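Local coordinates for protein glucoamylase (Thermoanaerobacterium thermosaccharolyticum, PDB 1LF6) that hydrolyses terminal alpha-1,4-linked glucose units from the non-reducing ends of glucans, probably releasing beta-D-glucose, at residues 35-40 with 58-63; 51-56 with 319-324; 306-311 with 651-656. All coordinates share one frame; numbering follows the deposited sequence.

Contact 1. Residues 35-40 with 58-63; sequences AQKQGV and AISEVY
Lys-37 sits just ahead of strand 39-42, the first strand of the seven-stranded antiparallel sheet in the beta-sandwich domain, and reaches past the intervening strand 51-55 to Ser-60 and Glu-61 on strand 58-63. The contact is made by side chains, with the nearest backbones well apart: the Lys-37 CA lies 8.5 Å from the Ser-60 CA. Its main bond is a salt bridge in which Lys-37 NZ is 2.6 Å from Glu-61 OE1, on the syn lone pair, the side that faces OE2. The two chains meet at about a right angle. The lysine bends at chi2 (-58°) and runs extended from there, which carries the ammonium group over to the glutamate; the glutamate is itself bent at its own chi2. A second, weak hydrogen bond joins Lys-37 NZ to Ser-60 OG at 3.0 Å. That hydroxyl also lies against Thr-53 OG1, its stronger partner, though the pair is modelled too short to weigh, while the ammonium group has a third partner in Ser-34 O. A water lies 3.3 Å from Lys-37 NZ, a weak link beside the carboxylate. The charges are buried, so the pairing with Glu-61 probably pays much of the cost of keeping the lysine charged there. Glu-61 touches Trp-32, and its side chain lies about 10 Å from that of Trp-325, a probable substrate-binding residue. Farther along, Gln-38 turns toward Ala-58, but its OE1 is held by Gly-57 N. Strand 51-55 runs between the two partners, Thr-53 packing against Lys-37, and strand 70-80 flanks 58-63 on its other side.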
loop_
_atom_site.group_PDB
_atom_site.type_symbol
_atom_site.label_atom_id
_atom_site.label_comp_id
_atom_site.label_asym_id
_atom_site.label_seq_id
_atom_site.Cartn_x
_atom_site.Cartn_y
_atom_site.Cartn_z
ATOM N N ALA A 35 3.318 9.557 -2.820
ATOM C CA ALA A 35 2.993 8.230 -2.310
ATOM C C ALA A 35 3.184 8.093 -0.797
ATOM O O ALA A 35 2.785 7.085 -0.209
ATOM C CB ALA A 35 3.815 7.172 -3.043
ATOM N N GLN A 36 3.807 9.088 -0.173
ATOM C CA GLN A 36 4.003 9.079 1.279
ATOM C C GLN A 36 2.666 9.527 1.868
ATOM O O GLN A 36 2.246 10.676 1.695
ATOM C CB GLN A 36 5.137 10.040 1.674
ATOM C CG GLN A 36 5.103 10.533 3.117
ATOM C CD GLN A 36 5.278 9.430 4.166
ATOM O OE1 GLN A 36 5.169 9.697 5.362
ATOM N NE2 GLN A 36 5.550 8.197 3.725
ATOM N N LYS A 37 1.994 8.611 2.556
ATOM C CA LYS A 37 0.688 8.913 3.114
ATOM C C LYS A 37 0.651 9.124 4.616
ATOM O O LYS A 37 1.294 8.403 5.377
ATOM C CB LYS A 37 -0.304 7.803 2.736
ATOM C CG LYS A 37 -0.390 7.522 1.245
ATOM C CD LYS A 37 -0.775 8.765 0.460
ATOM C CE LYS A 37 -0.954 8.444 -1.014
ATOM N NZ LYS A 37 -1.232 9.667 -1.828
ATOM N N GLN A 38 -0.125 10.122 5.030
ATOM C CA GLN A 38 -0.306 10.443 6.444
ATOM C C GLN A 38 -1.364 9.510 7.001
ATOM O O GLN A 38 -1.443 9.292 8.210
ATOM C CB GLN A 38 -0.783 11.887 6.607
ATOM C CG GLN A 38 0.286 12.936 6.397
ATOM C CD GLN A 38 -0.292 14.332 6.421
ATOM O OE1 GLN A 38 -1.089 14.693 5.558
ATOM N NE2 GLN A 38 0.099 15.123 7.412
ATOM N N GLY A 39 -2.180 8.964 6.106
ATOM C CA GLY A 39 -3.225 8.053 6.531
ATOM C C GLY A 39 -4.003 7.460 5.377
ATOM O O GLY A 39 -3.959 7.968 4.254
ATOM N N VAL A 40 -4.701 6.368 5.660
ATOM C CA VAL A 40 -5.525 5.693 4.673
ATOM C C VAL A 40 -6.752 5.185 5.415
ATOM O O VAL A 40 -6.673 4.878 6.603
ATOM C CB VAL A 40 -4.787 4.502 4.010
ATOM C CG1 VAL A 40 -3.519 4.995 3.328
ATOM C CG2 VAL A 40 -4.461 3.431 5.051
ATOM N N ALA A 58 -3.630 16.986 3.153
ATOM C CA ALA A 58 -4.881 16.980 2.414
ATOM C C ALA A 58 -5.235 15.625 1.834
ATOM O O ALA A 58 -4.383 14.750 1.660
ATOM C CB ALA A 58 -4.826 18.020 1.297
ATOM N N ILE A 59 -6.515 15.460 1.550
ATOM C CA ILE A 59 -7.007 14.237 0.957
ATOM C C ILE A 59 -6.308 14.076 -0.390
ATOM O O ILE A 59 -6.271 15.012 -1.190
ATOM C CB ILE A 59 -8.532 14.326 0.738
ATOM C CG1 ILE A 59 -9.247 14.218 2.087
ATOM C CG2 ILE A 59 -8.993 13.265 -0.249
ATOM C CD1 ILE A 59 -10.726 14.560 2.037
ATOM N N SER A 60 -5.720 12.909 -0.625
ATOM C CA SER A 60 -5.061 12.654 -1.896
ATOM C C SER A 60 -5.976 11.724 -2.698
ATOM O O SER A 60 -7.153 12.033 -2.888
ATOM C CB SER A 60 -3.672 12.036 -1.672
ATOM O OG SER A 60 -3.692 11.009 -0.695
ATOM N N GLU A 61 -5.463 10.590 -3.158
ATOM C CA GLU A 61 -6.292 9.671 -3.934
ATOM C C GLU A 61 -7.504 9.134 -3.169
ATOM O O GLU A 61 -7.426 8.845 -1.971
ATOM C CB GLU A 61 -5.476 8.470 -4.426
ATOM C CG GLU A 61 -4.449 8.764 -5.505
ATOM C CD GLU A 61 -3.102 9.180 -4.945
ATOM O OE1 GLU A 61 -2.914 9.087 -3.720
ATOM O OE2 GLU A 61 -2.231 9.593 -5.739
ATOM N N VAL A 62 -8.626 9.014 -3.876
ATOM C CA VAL A 62 -9.858 8.478 -3.310
ATOM C C VAL A 62 -10.311 7.411 -4.293
ATOM O O VAL A 62 -10.324 7.638 -5.505
ATOM C CB VAL A 62 -10.963 9.557 -3.164
ATOM C CG1 VAL A 62 -12.184 8.953 -2.483
ATOM C CG2 VAL A 62 -10.445 10.737 -2.353
ATOM N N TYR A 63 -10.687 6.251 -3.772
ATOM C CA TYR A 63 -11.084 5.124 -4.610
ATOM C C TYR A 63 -12.556 4.734 -4.535
ATOM O O TYR A 63 -13.169 4.782 -3.468
ATOM C CB TYR A 63 -10.230 3.909 -4.240
ATOM C CG TYR A 63 -8.742 4.142 -4.394
ATOM C CD1 TYR A 63 -8.031 3.561 -5.445
ATOM C CD2 TYR A 63 -8.050 4.963 -3.506
ATOM C CE1 TYR A 63 -6.664 3.795 -5.607
ATOM C CE2 TYR A 63 -6.686 5.206 -3.659
ATOM C CZ TYR A 63 -5.999 4.619 -4.710
ATOM O OH TYR A 63 -4.647 4.858 -4.861
HETATM O O HOH W 1 0.204 8.084 -4.358
#

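Contact 2. Residues 51-56 with 319-324; sequences WFTLAN and ASLSIP
Leu-321 pushes its side chain from a loop of the catalytic domain against strand 51-55, where Thr-53 and Trp-51, two residues apart on one face of the strand, both turn toward it. The CD2 methyl does most of the touching. It lies 3.8 Å from Thr-53 CG2 on one hand and 4.1 Å from Trp-51 CB on the other, approaching the indole obliquely. Thr-53 meets the leucine at a slant, methyl against branch, and the leucine CG is also near, 3.9 Å from Thr-53 CG2. The threonine methyl reaches the backbone too, with CG2 3.5 Å from Leu-321 O. Its first torsion (chi1 62°) sorts its two branches: CG2 faces the loop, while OG1 turns toward strand 58-63, where Glu-61 O accepts from it. On the loop side, Leu-321 is the centre of an inverse gamma turn, closed by a weak bond of 2.9 Å from Ser-322 N to Ser-320 O, and the turn presents the side chain to the strand. The serines on either side of the leucine are tied together as well, Ser-322 OG donating to Ser-320 OG at 2.9 Å. Phe-52 points the other way, into the sandwich against Ile-124 and Tyr-107, while the Trp-51 indole makes a cation-pi contact with Lys-311. Tyr-63 also packs on Leu-321. No hydrogen bond links the two segments; the hydroxyls of Thr-53, Ser-320 and Ser-322 find partners on their own sides or in neighbouring parts of the chain. What joins these two segments is therefore apolar fit between buried aliphatic carbons, which depends on shape and on water being kept out.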
loop_
_atom_site.group_PDB
_atom_site.type_symbol
_atom_site.label_atom_id
_atom_site.label_comp_id
_atom_site.label_asym_id
_atom_site.label_seq_id
_atom_site.Cartn_x
_atom_site.Cartn_y
_atom_site.Cartn_z
ATOM N N TRP A 51 -12.591 4.434 -0.590
ATOM C CA TRP A 51 -11.334 4.432 0.152
ATOM C C TRP A 51 -10.696 5.798 -0.027
ATOM O O TRP A 51 -10.827 6.400 -1.087
ATOM C CB TRP A 51 -10.354 3.404 -0.415
ATOM C CG TRP A 51 -10.710 1.967 -0.220
ATOM C CD1 TRP A 51 -10.171 1.106 0.690
ATOM C CD2 TRP A 51 -11.608 1.195 -1.022
ATOM N NE1 TRP A 51 -10.668 -0.160 0.497
ATOM C CE2 TRP A 51 -11.553 -0.134 -0.548
ATOM C CE3 TRP A 51 -12.454 1.498 -2.100
ATOM C CZ2 TRP A 51 -12.311 -1.163 -1.118
ATOM C CZ3 TRP A 51 -13.207 0.476 -2.664
ATOM C CH2 TRP A 51 -13.129 -0.840 -2.171
ATOM N N PHE A 52 -10.002 6.288 0.996
ATOM C CA PHE A 52 -9.323 7.578 0.890
ATOM C C PHE A 52 -7.904 7.488 1.438
ATOM O O PHE A 52 -7.580 6.581 2.208
ATOM C CB PHE A 52 -10.082 8.675 1.653
ATOM C CG PHE A 52 -10.112 8.473 3.145
ATOM C CD1 PHE A 52 -11.118 7.713 3.739
ATOM C CD2 PHE A 52 -9.126 9.028 3.957
ATOM C CE1 PHE A 52 -11.139 7.507 5.117
ATOM C CE2 PHE A 52 -9.140 8.827 5.334
ATOM C CZ PHE A 52 -10.149 8.064 5.915
ATOM N N THR A 53 -7.061 8.428 1.021
ATOM C CA THR A 53 -5.679 8.497 1.484
ATOM C C THR A 53 -5.389 9.961 1.774
ATOM O O THR A 53 -6.017 10.843 1.194
ATOM C CB THR A 53 -4.672 7.989 0.417
ATOM O OG1 THR A 53 -4.747 8.811 -0.760
ATOM C CG2 THR A 53 -4.977 6.557 0.041
ATOM N N LEU A 54 -4.454 10.211 2.685
ATOM C CA LEU A 54 -4.080 11.571 3.055
ATOM C C LEU A 54 -2.590 11.783 2.788
ATOM O O LEU A 54 -1.779 10.880 2.995
ATOM C CB LEU A 54 -4.361 11.815 4.547
ATOM C CG LEU A 54 -5.774 11.526 5.058
ATOM C CD1 LEU A 54 -5.827 11.736 6.570
ATOM C CD2 LEU A 54 -6.770 12.431 4.355
ATOM N N ALA A 55 -2.239 12.981 2.337
ATOM C CA ALA A 55 -0.850 13.319 2.049
ATOM C C ALA A 55 -0.689 14.835 2.039
ATOM O O ALA A 55 -1.560 15.556 1.547
ATOM C CB ALA A 55 -0.433 12.735 0.694
ATOM N N ASN A 56 0.415 15.311 2.606
ATOM C CA ASN A 56 0.705 16.737 2.651
ATOM C C ASN A 56 -0.436 17.575 3.220
ATOM O O ASN A 56 -0.731 18.660 2.718
ATOM C CB ASN A 56 1.071 17.220 1.243
ATOM C CG ASN A 56 2.349 16.581 0.727
ATOM O OD1 ASN A 56 2.491 16.313 -0.466
ATOM N ND2 ASN A 56 3.290 16.339 1.628
ATOM N N ALA A 319 -0.987 -4.502 -2.672
ATOM C CA ALA A 319 0.341 -4.262 -2.118
ATOM C C ALA A 319 0.471 -2.935 -1.373
ATOM O O ALA A 319 1.163 -2.855 -0.358
ATOM C CB ALA A 319 1.382 -4.344 -3.232
ATOM N N SER A 320 -0.181 -1.897 -1.884
ATOM C CA SER A 320 -0.137 -0.582 -1.258
ATOM C C SER A 320 -1.176 0.348 -1.866
ATOM O O SER A 320 -1.345 0.392 -3.086
ATOM C CB SER A 320 1.250 0.039 -1.422
ATOM O OG SER A 320 1.286 1.326 -0.825
ATOM N N LEU A 321 -1.874 1.095 -1.017
ATOM C CA LEU A 321 -2.883 2.016 -1.513
ATOM C C LEU A 321 -2.232 3.354 -1.858
ATOM O O LEU A 321 -2.639 4.398 -1.364
ATOM C CB LEU A 321 -3.990 2.211 -0.469
ATOM C CG LEU A 321 -5.302 2.824 -0.976
ATOM C CD1 LEU A 321 -5.901 1.956 -2.082
ATOM C CD2 LEU A 321 -6.281 2.948 0.181
ATOM N N SER A 322 -1.205 3.309 -2.698
ATOM C CA SER A 322 -0.515 4.515 -3.120
ATOM C C SER A 322 0.051 4.333 -4.518
ATOM O O SER A 322 0.013 3.237 -5.074
ATOM C CB SER A 322 0.620 4.866 -2.149
ATOM O OG SER A 322 1.659 3.901 -2.176
ATOM N N ILE A 323 0.569 5.418 -5.078
ATOM C CA ILE A 323 1.167 5.408 -6.404
ATOM C C ILE A 323 2.573 5.977 -6.247
ATOM O O ILE A 323 2.789 7.175 -6.431
ATOM C CB ILE A 323 0.354 6.283 -7.369
ATOM C CG1 ILE A 323 -1.080 5.755 -7.441
ATOM C CG2 ILE A 323 1.010 6.299 -8.743
ATOM C CD1 ILE A 323 -2.028 6.647 -8.194
ATOM N N PRO A 324 3.548 5.120 -5.904
ATOM C CA PRO A 324 4.943 5.532 -5.710
ATOM C C PRO A 324 5.463 6.576 -6.688
ATOM O O PRO A 324 5.252 6.479 -7.898
ATOM C CB PRO A 324 5.717 4.211 -5.780
ATOM C CG PRO A 324 4.803 3.299 -6.539
ATOM C CD PRO A 324 3.455 3.655 -5.978
#

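Contact 3. Residues 306-311 with 651-656; sequences KASEDK and PLNWAH
Ser-308 and Asn-653 come within 8.0 Å, CA to CA, where the type I turn from Lys-306 to Glu-309, at the end of helix 296-306, faces the first turn of helix 653-668. Leu-652 is the N-cap of that second helix: its O accepts from His-656 N at 3.2 Å and, more weakly, from Ala-655 N. A cis peptide bond before Pro-651 precedes this start. Across the gap two small polar side chains point at each other. Ser-308 OG stands 3.1 Å from Asn-653 ND2 and 3.4 Å from Asn-653 OD1, placed obliquely out of the amide plane. The serine CB also comes alongside, 3.4 Å from Asn-653 ND2. The asparagine CG lies anti to its carbonyl carbon (chi1 -65°), which sends the amide out from the helix start toward the turn. Each polar end has a clear partner outside the two segments: ND2 donates to Ile-318 O, and Ser-308 OG is bonded to Ile-304 O, one turn back in helix 296-306. The bond to Ile-318 O probably helps to hold the amide's rotation. A leucine in place of Asn-653 would probably leave Ile-318 O without its side-chain donor and put an apolar branch beside the Ser-308 hydroxyl. Both residues also hydrogen-bond through their backbones to the piece of chain between them, Ser-308 to Ile-318 and Asn-653 to Ala-319. Ile-304 and Leu-305 pack on the asparagine, and the buried corner lies where helix 296-306 meets the start of helix 653-668, with helix 342-355 against Trp-654.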
loop_
_atom_site.group_PDB
_atom_site.type_symbol
_atom_site.label_atom_id
_atom_site.label_comp_id
_atom_site.label_asym_id
_atom_site.label_seq_id
_atom_site.Cartn_x
_atom_site.Cartn_y
_atom_site.Cartn_z
ATOM N N LYS A 306 -6.641 -4.652 6.904
ATOM C CA LYS A 306 -8.067 -4.908 6.786
ATOM C C LYS A 306 -8.680 -4.001 5.721
ATOM O O LYS A 306 -9.543 -4.418 4.956
ATOM C CB LYS A 306 -8.740 -4.654 8.134
ATOM C CG LYS A 306 -9.633 -5.779 8.592
ATOM C CD LYS A 306 -10.823 -5.928 7.691
ATOM C CE LYS A 306 -11.655 -7.147 8.059
ATOM N NZ LYS A 306 -12.833 -7.196 7.166
ATOM N N ALA A 307 -8.219 -2.756 5.681
ATOM C CA ALA A 307 -8.717 -1.771 4.727
ATOM C C ALA A 307 -8.110 -1.900 3.328
ATOM O O ALA A 307 -8.438 -1.111 2.438
ATOM C CB ALA A 307 -8.464 -0.366 5.267
ATOM N N SER A 308 -7.246 -2.893 3.123
ATOM C CA SER A 308 -6.597 -3.073 1.817
ATOM C C SER A 308 -7.225 -4.157 0.947
ATOM O O SER A 308 -6.660 -4.556 -0.076
ATOM C CB SER A 308 -5.106 -3.369 2.012
ATOM O OG SER A 308 -4.452 -2.262 2.609
ATOM N N GLU A 309 -8.396 -4.633 1.357
ATOM C CA GLU A 309 -9.109 -5.659 0.607
ATOM C C GLU A 309 -10.135 -5.001 -0.311
ATOM O O GLU A 309 -10.749 -4.006 0.064
ATOM C CB GLU A 309 -9.839 -6.607 1.569
ATOM C CG GLU A 309 -10.750 -7.630 0.895
ATOM C CD GLU A 309 -11.549 -8.467 1.888
ATOM O OE1 GLU A 309 -12.112 -7.886 2.839
ATOM O OE2 GLU A 309 -11.626 -9.699 1.708
ATOM N N ASP A 310 -10.315 -5.535 -1.515
ATOM C CA ASP A 310 -11.331 -4.973 -2.390
ATOM C C ASP A 310 -12.643 -5.413 -1.755
ATOM O O ASP A 310 -12.698 -6.453 -1.093
ATOM C CB ASP A 310 -11.233 -5.523 -3.814
ATOM C CG ASP A 310 -12.263 -4.885 -4.753
ATOM O OD1 ASP A 310 -12.298 -3.637 -4.839
ATOM O OD2 ASP A 310 -13.033 -5.629 -5.392
ATOM N N LYS A 311 -13.697 -4.628 -1.938
ATOM C CA LYS A 311 -14.974 -4.976 -1.333
ATOM C C LYS A 311 -15.908 -5.753 -2.256
ATOM O O LYS A 311 -16.997 -6.154 -1.849
ATOM C CB LYS A 311 -15.641 -3.710 -0.798
ATOM C CG LYS A 311 -14.819 -3.071 0.314
ATOM C CD LYS A 311 -15.430 -1.797 0.869
ATOM C CE LYS A 311 -14.587 -1.275 2.032
ATOM N NZ LYS A 311 -15.164 -0.091 2.717
ATOM N N PRO A 651 1.181 3.126 2.500
ATOM C CA PRO A 651 1.761 2.084 3.360
ATOM C C PRO A 651 2.127 0.821 2.582
ATOM O O PRO A 651 1.386 0.414 1.685
ATOM C CB PRO A 651 0.646 1.825 4.383
ATOM C CG PRO A 651 -0.610 2.142 3.615
ATOM C CD PRO A 651 -0.219 3.399 2.860
ATOM N N LEU A 652 3.270 0.212 2.902
ATOM C CA LEU A 652 3.653 -1.039 2.242
ATOM C C LEU A 652 3.028 -2.109 3.126
ATOM O O LEU A 652 3.518 -2.393 4.221
ATOM C CB LEU A 652 5.179 -1.222 2.188
ATOM C CG LEU A 652 5.650 -2.473 1.432
ATOM C CD1 LEU A 652 5.269 -2.356 -0.040
ATOM C CD2 LEU A 652 7.151 -2.645 1.555
ATOM N N ASN A 653 1.931 -2.684 2.651
ATOM C CA ASN A 653 1.196 -3.683 3.415
ATOM C C ASN A 653 2.026 -4.849 3.931
ATOM O O ASN A 653 1.828 -5.302 5.058
ATOM C CB ASN A 653 0.002 -4.175 2.595
ATOM C CG ASN A 653 -1.024 -3.072 2.356
ATOM O OD1 ASN A 653 -1.108 -2.114 3.134
ATOM N ND2 ASN A 653 -1.811 -3.203 1.297
ATOM N N TRP A 654 2.959 -5.325 3.119
ATOM C CA TRP A 654 3.828 -6.421 3.517
ATOM C C TRP A 654 4.677 -6.014 4.733
ATOM O O TRP A 654 4.906 -6.824 5.646
ATOM C CB TRP A 654 4.708 -6.808 2.323
ATOM C CG TRP A 654 5.652 -7.949 2.537
ATOM C CD1 TRP A 654 5.781 -8.728 3.654
ATOM C CD2 TRP A 654 6.638 -8.409 1.610
ATOM N NE1 TRP A 654 6.794 -9.644 3.479
ATOM C CE2 TRP A 654 7.336 -9.469 2.233
ATOM C CE3 TRP A 654 7.002 -8.028 0.311
ATOM C CZ2 TRP A 654 8.379 -10.149 1.597
ATOM C CZ3 TRP A 654 8.036 -8.700 -0.318
ATOM C CH2 TRP A 654 8.714 -9.751 0.325
ATOM N N ALA A 655 5.129 -4.762 4.759
ATOM C CA ALA A 655 5.941 -4.283 5.874
ATOM C C ALA A 655 5.117 -4.198 7.166
ATOM O O ALA A 655 5.613 -4.489 8.252
ATOM C CB ALA A 655 6.533 -2.922 5.540
ATOM N N HIS A 656 3.862 -3.784 7.049
ATOM C CA HIS A 656 2.998 -3.704 8.218
ATOM C C HIS A 656 2.694 -5.107 8.721
ATOM O O HIS A 656 2.597 -5.338 9.926
ATOM C CB HIS A 656 1.712 -2.950 7.875
ATOM C CG HIS A 656 1.866 -1.462 7.941
ATOM N ND1 HIS A 656 1.929 -0.777 9.137
ATOM C CD2 HIS A 656 2.059 -0.539 6.970
ATOM C CE1 HIS A 656 2.161 0.503 8.898
ATOM N NE2 HIS A 656 2.245 0.674 7.591
#

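All three contacts are buried, and they step from one domain to the other. Contact 1 lies within the beta-sandwich domain, contact 3 within the helical catalytic domain, and contact 2 joins the two. Contacts 1 and 2 share a sheet: strand 51-55 lies between the strands of contact 1, and their centres are about 4 Å apart. Contact 2 in turn adjoins contact 3, since Ser-320 OG bonds to Pro-651 O, and Val-40 of contact 1 packs on the same proline. The chemistry changes along the way, from a paired charge in contact 1, to aliphatic packing at the domain boundary, to small amide and hydroxyl groups served by backbone carbonyls in contact 3.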